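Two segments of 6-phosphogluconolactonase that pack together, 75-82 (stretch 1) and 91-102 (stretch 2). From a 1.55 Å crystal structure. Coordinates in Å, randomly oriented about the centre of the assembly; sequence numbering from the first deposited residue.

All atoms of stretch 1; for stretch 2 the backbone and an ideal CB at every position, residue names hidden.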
ATOM      1  N   HIS A  75       2.104  -5.989  11.872  1.00 21.26           N
ATOM      2  CA  HIS A  75       0.698  -6.097  11.376  1.00 20.71           C
ATOM      3  C   HIS A  75       0.557  -5.503  10.005  1.00 22.63           C
ATOM      4  O   HIS A  75       1.044  -4.377   9.758  1.00 22.71           O
ATOM      5  CB  HIS A  75      -0.244  -5.408  12.354  1.00 22.37           C
ATOM      6  CG  HIS A  75      -0.251  -6.044  13.698  1.00 21.27           C
ATOM      7  ND1 HIS A  75      -1.325  -6.746  14.186  1.00 27.88           N
ATOM      8  CD2 HIS A  75       0.719  -6.117  14.637  1.00 27.22           C
ATOM      9  CE1 HIS A  75      -1.011  -7.241  15.369  1.00 26.27           C
ATOM     10  NE2 HIS A  75       0.220  -6.872  15.667  1.00 28.21           N
ATOM     11  N   PHE A  76      -0.108  -6.230   9.099  1.00 22.95           N
ATOM     12  CA  PHE A  76      -0.175  -5.807   7.707  1.00 22.75           C
ATOM     13  C   PHE A  76      -1.640  -5.513   7.293  1.00 22.37           C
ATOM     14  O   PHE A  76      -2.530  -6.213   7.712  1.00 24.34           O
ATOM     15  CB  PHE A  76       0.393  -6.913   6.762  1.00 23.98           C
ATOM     16  CG  PHE A  76       1.903  -7.084   6.851  1.00 24.01           C
ATOM     17  CD1 PHE A  76       2.737  -6.159   6.266  1.00 21.98           C
ATOM     18  CD2 PHE A  76       2.466  -8.116   7.553  1.00 27.54           C
ATOM     19  CE1 PHE A  76       4.111  -6.285   6.323  1.00 24.26           C
ATOM     20  CE2 PHE A  76       3.868  -8.238   7.612  1.00 27.63           C
ATOM     21  CZ  PHE A  76       4.649  -7.329   7.004  1.00 24.78           C
ATOM     22  N   PHE A  77      -1.810  -4.501   6.449  1.00 21.44           N
ATOM     23  CA  PHE A  77      -3.106  -4.091   5.950  1.00 23.09           C
ATOM     24  C   PHE A  77      -3.032  -3.870   4.470  1.00 23.04           C
ATOM     25  O   PHE A  77      -2.091  -3.237   3.998  1.00 26.01           O
ATOM     26  CB  PHE A  77      -3.525  -2.764   6.612  1.00 22.74           C
ATOM     27  CG  PHE A  77      -3.509  -2.809   8.107  1.00 23.63           C
ATOM     28  CD1 PHE A  77      -2.319  -2.659   8.808  1.00 24.88           C
ATOM     29  CD2 PHE A  77      -4.658  -2.976   8.802  1.00 25.39           C
ATOM     30  CE1 PHE A  77      -2.289  -2.758  10.165  1.00 24.45           C
ATOM     31  CE2 PHE A  77      -4.639  -3.070  10.200  1.00 22.42           C
ATOM     32  CZ  PHE A  77      -3.466  -2.934  10.867  1.00 24.03           C
ATOM     33  N   LEU A  78      -3.977  -4.361   3.678  1.00 23.04           N
ATOM     34  CA  LEU A  78      -4.021  -3.952   2.267  1.00 21.63           C
ATOM     35  C   LEU A  78      -4.436  -2.502   2.083  1.00 20.85           C
ATOM     36  O   LEU A  78      -5.345  -2.042   2.775  1.00 22.45           O
ATOM     37  CB  LEU A  78      -5.025  -4.810   1.533  1.00 22.02           C
ATOM     38  CG  LEU A  78      -4.425  -6.087   0.979  1.00 25.68           C
ATOM     39  CD1 LEU A  78      -3.568  -6.901   1.906  1.00 28.58           C
ATOM     40  CD2 LEU A  78      -5.550  -6.876   0.439  1.00 24.56           C
ATOM     41  N   SER A  79      -3.881  -1.807   1.094  1.00 22.20           N
ATOM     42  CA  SER A  79      -4.266  -0.433   0.812  1.00 23.10           C
ATOM     43  C   SER A  79      -5.630  -0.423   0.086  1.00 22.57           C
ATOM     44  O   SER A  79      -6.329   0.573   0.121  1.00 23.42           O
ATOM     45  CB  SER A  79      -3.252   0.257  -0.099  1.00 22.82           C
ATOM     46  OG  SER A  79      -3.025  -0.483  -1.281  1.00 23.66           O
ATOM     47  N   ASP A  80      -5.933  -1.485  -0.624  1.00 22.00           N
ATOM     48  CA  ASP A  80      -7.124  -1.573  -1.414  1.00 21.53           C
ATOM     49  C   ASP A  80      -7.322  -3.007  -1.901  1.00 22.06           C
ATOM     50  O   ASP A  80      -6.422  -3.835  -1.908  1.00 22.82           O
ATOM     51  CB  ASP A  80      -7.080  -0.623  -2.614  1.00 21.32           C
ATOM     52  CG  ASP A  80      -6.024  -1.007  -3.605  1.00 23.03           C
ATOM     53  OD1 ASP A  80      -4.808  -0.839  -3.336  1.00 25.54           O
ATOM     54  OD2 ASP A  80      -6.358  -1.540  -4.658  1.00 23.92           O
ATOM     55  N   GLU A  81      -8.505  -3.258  -2.396  1.00 21.26           N
ATOM     56  CA  GLU A  81      -8.800  -4.583  -2.937  1.00 21.45           C
ATOM     57  C   GLU A  81      -9.789  -4.456  -4.093  1.00 21.78           C
ATOM     58  O   GLU A  81     -10.698  -3.645  -4.087  1.00 23.64           O
ATOM     59  CB  GLU A  81      -9.347  -5.537  -1.890  1.00 20.27           C
ATOM     60  CG  GLU A  81      -9.611  -6.941  -2.373  1.00 22.29           C
ATOM     61  CD  GLU A  81      -8.365  -7.608  -2.882  1.00 21.89           C
ATOM     62  OE1 GLU A  81      -8.042  -7.414  -4.073  1.00 23.10           O
ATOM     63  OE2 GLU A  81      -7.766  -8.350  -2.101  1.00 23.07           O
ATOM     64  N   ARG A  82      -9.567  -5.292  -5.094  1.00 21.57           N
ATOM     65  CA  ARG A  82     -10.505  -5.467  -6.187  1.00 21.14           C
ATOM     66  C   ARG A  82     -11.672  -6.300  -5.682  1.00 22.04           C
ATOM     67  O   ARG A  82     -11.492  -7.331  -5.024  1.00 20.50           O
ATOM     68  CB  ARG A  82      -9.807  -6.143  -7.375  1.00 21.81           C
ATOM     69  CG  ARG A  82      -8.836  -5.222  -8.095  1.00 23.08           C
ATOM     70  CD  ARG A  82      -7.441  -5.198  -7.506  1.00 25.51           C
ATOM     71  NE  ARG A  82      -6.551  -4.517  -8.445  1.00 24.41           N
ATOM     72  CZ  ARG A  82      -5.959  -5.073  -9.479  1.00 27.36           C
ATOM     73  NH1 ARG A  82      -6.101  -6.339  -9.737  1.00 26.48           N
ATOM     74  NH2 ARG A  82      -5.210  -4.347 -10.283  1.00 28.13           N
ATOM     75  N   UNK A  91      -7.020 -10.553  -7.341  1.00 22.19           N
ATOM     76  CA  UNK A  91      -7.183 -10.173  -5.935  1.00 21.93           C
ATOM     77  C   UNK A  91      -5.814  -9.757  -5.449  1.00 20.66           C
ATOM     78  O   UNK A  91      -4.839 -10.492  -5.649  1.00 22.10           O
ATOM     79  CB  UNK A  91      -7.761 -11.308  -5.088  1.00 21.93           C
ATOM     80  N   UNK A  92      -5.749  -8.619  -4.794  1.00 21.36           N
ATOM     81  CA  UNK A  92      -4.546  -8.208  -4.114  1.00 21.18           C
ATOM     82  C   UNK A  92      -4.215  -9.165  -2.983  1.00 21.91           C
ATOM     83  O   UNK A  92      -3.034  -9.485  -2.770  1.00 21.64           O
ATOM     84  CB  UNK A  92      -4.693  -6.780  -3.584  1.00 21.18           C
ATOM     85  N   UNK A  93      -5.222  -9.606  -2.252  1.00 21.69           N
ATOM     86  CA  UNK A  93      -4.979 -10.592  -1.191  1.00 22.23           C
ATOM     87  C   UNK A  93      -4.248 -11.832  -1.718  1.00 21.99           C
ATOM     88  O   UNK A  93      -3.255 -12.279  -1.125  1.00 22.69           O
ATOM     89  CB  UNK A  93      -6.304 -11.008  -0.549  1.00 22.23           C
ATOM     90  N   UNK A  94      -4.777 -12.413  -2.789  1.00 22.14           N
ATOM     91  CA  UNK A  94      -4.183 -13.636  -3.325  1.00 22.19           C
ATOM     92  C   UNK A  94      -2.713 -13.392  -3.657  1.00 22.62           C
ATOM     93  O   UNK A  94      -1.845 -14.194  -3.360  1.00 23.12           O
ATOM     94  CB  UNK A  94      -4.943 -14.112  -4.565  1.00 22.19           C
ATOM     95  N   UNK A  95      -2.468 -12.282  -4.326  1.00 22.59           N
ATOM     96  CA  UNK A  95      -1.102 -12.015  -4.832  1.00 22.73           C
ATOM     97  C   UNK A  95      -0.130 -11.722  -3.722  1.00 22.47           C
ATOM     98  O   UNK A  95       0.977 -12.247  -3.738  1.00 22.44           O
ATOM     99  CB  UNK A  95      -1.111 -10.840  -5.811  1.00 22.73           C
ATOM    100  N   UNK A  96      -0.539 -10.922  -2.739  1.00 21.52           N
ATOM    101  CA  UNK A  96       0.315 -10.671  -1.576  1.00 21.50           C
ATOM    102  C   UNK A  96       0.412 -11.900  -0.655  1.00 20.73           C
ATOM    103  O   UNK A  96       1.475 -12.169  -0.088  1.00 20.90           O
ATOM    104  CB  UNK A  96      -0.219  -9.473  -0.789  1.00 21.50           C
ATOM    105  N   UNK A  97      -0.648 -12.690  -0.573  1.00 19.82           N
ATOM    106  CA  UNK A  97      -0.561 -13.981   0.142  1.00 20.00           C
ATOM    107  C   UNK A  97       0.483 -14.909  -0.473  1.00 21.09           C
ATOM    108  O   UNK A  97       1.286 -15.507   0.247  1.00 21.78           O
ATOM    109  CB  UNK A  97      -1.923 -14.678   0.142  1.00 20.00           C
ATOM    110  N   UNK A  98       0.531 -14.948  -1.801  1.00 21.76           N
ATOM    111  CA  UNK A  98       1.474 -15.814  -2.518  1.00 23.21           C
ATOM    112  C   UNK A  98       2.947 -15.456  -2.241  1.00 22.38           C
ATOM    113  O   UNK A  98       3.782 -16.340  -2.107  1.00 22.84           O
ATOM    114  CB  UNK A  98       1.202 -15.731  -4.021  1.00 23.21           C
ATOM    115  N   UNK A  99       3.256 -14.159  -2.237  1.00 22.40           N
ATOM    116  CA  UNK A  99       4.649 -13.690  -2.091  1.00 22.67           C
ATOM    117  C   UNK A  99       5.071 -13.444  -0.651  1.00 23.20           C
ATOM    118  O   UNK A  99       6.273 -13.531  -0.330  1.00 22.72           O
ATOM    119  CB  UNK A  99       4.843 -12.398  -2.887  1.00 22.67           C
ATOM    120  N   UNK A 100       4.115 -13.176   0.234  1.00 22.43           N
ATOM    121  CA  UNK A 100       4.459 -12.766   1.588  1.00 22.73           C
ATOM    122  C   UNK A 100       3.709 -13.496   2.668  1.00 22.89           C
ATOM    123  O   UNK A 100       4.320 -14.129   3.485  1.00 23.21           O
ATOM    124  CB  UNK A 100       4.215 -11.264   1.747  1.00 22.73           C
ATOM    125  N   UNK A 101       2.381 -13.387   2.693  1.00 21.62           N
ATOM    126  CA  UNK A 101       1.632 -13.881   3.864  1.00 22.70           C
ATOM    127  C   UNK A 101       1.738 -15.375   4.061  1.00 22.75           C
ATOM    128  O   UNK A 101       1.595 -15.860   5.174  1.00 24.01           O
ATOM    129  CB  UNK A 101       0.155 -13.504   3.737  1.00 22.70           C
ATOM    130  N   UNK A 102       1.918 -16.111   2.974  1.00 22.41           N
ATOM    131  CA  UNK A 102       2.012 -17.582   3.019  1.00 24.05           C
ATOM    132  C   UNK A 102       3.477 -18.020   3.053  1.00 23.61           C
ATOM    133  O   UNK A 102       3.768 -19.237   3.161  1.00 24.55           O
ATOM    134  CB  UNK A 102       1.303 -18.206   1.815  1.00 24.05           C
TER

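Position 91 has phi/psi of -87/132°, an extended conformation directly before a helix, which is the N-cap site. Its CA-to-CB bond points away overall, yet the ideal CB lies 4.0 Å from Glu81 OE1. A short side chain with a hydroxyl or carboxamide could cap the helix here, and a donor would suit the carboxylate. The residue is Ser91. Its OG accepts a weak capping bond from the backbone N of position 94 (3.3 Å) and donates a weak one to Glu81 OE2 (3.2 Å).

Position 92 begins the helix at -64/-41°, and its CB points toward stretch 1. The ideal CB is 3.8 Å from Asp80 O and 3.4 Å from Glu81 OE1. Its free backbone N, in the unpaired first turn, meets Glu81 OE1 at 2.7 Å. With so many acceptors at hand, a side chain of moderate length that donates is favoured; Asn, Gln or Ser would be reasonable. The residue is Asn92, and its ND2 donates to Asp80 O at 2.8 Å, nearly straight at 167°, and weakly to Asp80 OD2 at 3.3 Å. Its OD1 lies over one face of the Arg82 guanidinium.

At 93 the backbone N donates to Glu81 OE2 at 2.8 Å, so one carboxylate takes two successive amides of the first turn. The ideal CB points sideways, 3.4 Å from Glu81 OE2 and 4.3 Å from Leu78 CD2. Many side chains could leave this site, polar or apolar. Phe93, with chi1 at 173° (t), turns its end away, leaving its CB to touch Leu78 CD2 at 4.3 Å.

Positions 94 and 95 have nothing of stretch 1 within 5.5 Å of the ideal CB, so polar residues are plausible. Arg94 forms a salt bridge along the helix, NE to the OE2 of position 98 at 2.9 Å; Asn95 ND2 donates to Ser91 O at 2.9 Å.

Position 96 points toward stretch 1, its ideal CB 5.0 Å from Leu78 CD1. That gap suits a medium aliphatic chain such as Leu, Ile or Met. Ile96 closes it, CD1 to Leu78 CD1 at 4.0 Å.

Positions 97, 98 and 99 are out of reach, and stretch 1 sets no demand on them; they are Asn97, Glu98 and Val99.

Position 100 points toward stretch 1, but no atom there lies within 5.5 Å of its ideal CB. The Phe76 ring beyond invites a longer apolar chain. Leu100 places CD2 over one face of that ring, 4.3 Å from Phe76 CE1.

At 101 CB points sideways, and Phe76 and Leu78 leave apolar surface farther off, so a large apolar or aromatic chain would suit. Phe101 (chi1 -55°, m) brings CE1 to 3.8 Å from Phe76 CB, while Leu78 CD1 sits at the ring edge, 4.0 Å from CZ.

Position 102 is out of reach and compatible with small polar residues; Ser102 OG donates to Asn97 O at 2.8 Å.

Stretch 2, residues 91-102: SNFRNINEVLFS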
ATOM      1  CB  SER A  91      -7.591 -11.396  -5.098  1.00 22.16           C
ATOM      2  OG  SER A  91      -7.672 -11.076  -3.731  1.00 23.51           O
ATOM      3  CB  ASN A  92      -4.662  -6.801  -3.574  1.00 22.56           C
ATOM      4  CG  ASN A  92      -4.612  -5.760  -4.649  1.00 24.45           C
ATOM      5  OD1 ASN A  92      -4.000  -5.968  -5.670  1.00 24.55           O
ATOM      6  ND2 ASN A  92      -5.140  -4.566  -4.344  1.00 24.70           N
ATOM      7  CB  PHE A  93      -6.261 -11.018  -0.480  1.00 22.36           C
ATOM      8  CG  PHE A  93      -6.006 -12.128   0.478  1.00 20.08           C
ATOM      9  CD1 PHE A  93      -5.396 -11.863   1.713  1.00 23.31           C
ATOM     10  CD2 PHE A  93      -6.216 -13.422   0.121  1.00 24.22           C
ATOM     11  CE1 PHE A  93      -5.070 -12.907   2.566  1.00 22.52           C
ATOM     12  CE2 PHE A  93      -5.882 -14.456   0.987  1.00 24.33           C
ATOM     13  CZ  PHE A  93      -5.316 -14.161   2.217  1.00 24.70           C
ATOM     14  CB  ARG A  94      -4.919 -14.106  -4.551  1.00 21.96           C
ATOM     15  CG  ARG A  94      -4.225 -15.239  -5.214  1.00 23.62           C
ATOM     16  CD  ARG A  94      -4.992 -16.046  -6.097  1.00 26.61           C
ATOM     17  NE  ARG A  94      -4.025 -16.810  -6.906  1.00 28.26           N
ATOM     18  CZ  ARG A  94      -4.303 -17.409  -8.026  1.00 31.88           C
ATOM     19  NH1 ARG A  94      -5.535 -17.365  -8.505  1.00 31.52           N
ATOM     20  NH2 ARG A  94      -3.334 -18.056  -8.679  1.00 31.96           N
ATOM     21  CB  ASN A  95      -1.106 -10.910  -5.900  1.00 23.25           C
ATOM     22  CG  ASN A  95      -1.568 -11.407  -7.230  1.00 26.70           C
ATOM     23  OD1 ASN A  95      -0.794 -12.007  -7.949  1.00 28.31           O
ATOM     24  ND2 ASN A  95      -2.827 -11.187  -7.575  1.00 25.56           N
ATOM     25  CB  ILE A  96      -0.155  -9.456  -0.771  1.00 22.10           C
ATOM     26  CG1 ILE A  96      -0.164  -8.215  -1.694  1.00 21.23           C
ATOM     27  CG2 ILE A  96       0.760  -9.257   0.410  1.00 23.20           C
ATOM     28  CD1 ILE A  96      -0.902  -7.028  -1.139  1.00 23.82           C
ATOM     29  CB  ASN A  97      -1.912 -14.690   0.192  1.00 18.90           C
ATOM     30  CG  ASN A  97      -1.912 -15.905   1.121  1.00 21.72           C
ATOM     31  OD1 ASN A  97      -1.447 -15.819   2.249  1.00 22.54           O
ATOM     32  ND2 ASN A  97      -2.372 -17.062   0.617  1.00 23.21           N
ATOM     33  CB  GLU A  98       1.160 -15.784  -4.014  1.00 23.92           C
ATOM     34  CG  GLU A  98       0.122 -16.839  -4.389  1.00 27.09           C
ATOM     35  CD  GLU A  98      -0.458 -16.732  -5.787  1.00 28.46           C
ATOM     36  OE1 GLU A  98      -0.054 -15.837  -6.576  1.00 35.36           O
ATOM     37  OE2 GLU A  98      -1.359 -17.558  -6.039  1.00 33.65           O
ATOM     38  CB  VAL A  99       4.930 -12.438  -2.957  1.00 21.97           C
ATOM     39  CG1 VAL A  99       4.769 -12.798  -4.450  1.00 24.86           C
ATOM     40  CG2 VAL A  99       4.133 -11.260  -2.540  1.00 22.79           C
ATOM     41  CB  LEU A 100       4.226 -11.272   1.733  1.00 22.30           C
ATOM     42  CG  LEU A 100       4.437 -10.620   3.090  1.00 21.37           C
ATOM     43  CD1 LEU A 100       5.898 -10.752   3.508  1.00 22.75           C
ATOM     44  CD2 LEU A 100       4.061  -9.114   3.070  1.00 23.24           C
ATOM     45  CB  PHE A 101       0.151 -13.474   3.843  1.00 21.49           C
ATOM     46  CG  PHE A 101      -0.131 -12.007   3.710  1.00 21.55           C
ATOM     47  CD1 PHE A 101       0.656 -11.013   4.301  1.00 20.24           C
ATOM     48  CD2 PHE A 101      -1.280 -11.601   2.994  1.00 21.58           C
ATOM     49  CE1 PHE A 101       0.315  -9.679   4.123  1.00 20.65           C
ATOM     50  CE2 PHE A 101      -1.615 -10.301   2.892  1.00 22.75           C
ATOM     51  CZ  PHE A 101      -0.813  -9.345   3.441  1.00 22.24           C
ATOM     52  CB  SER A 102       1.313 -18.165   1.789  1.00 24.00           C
ATOM     53  OG  SER A 102       2.146 -18.123   0.586  1.00 27.54           O
TER
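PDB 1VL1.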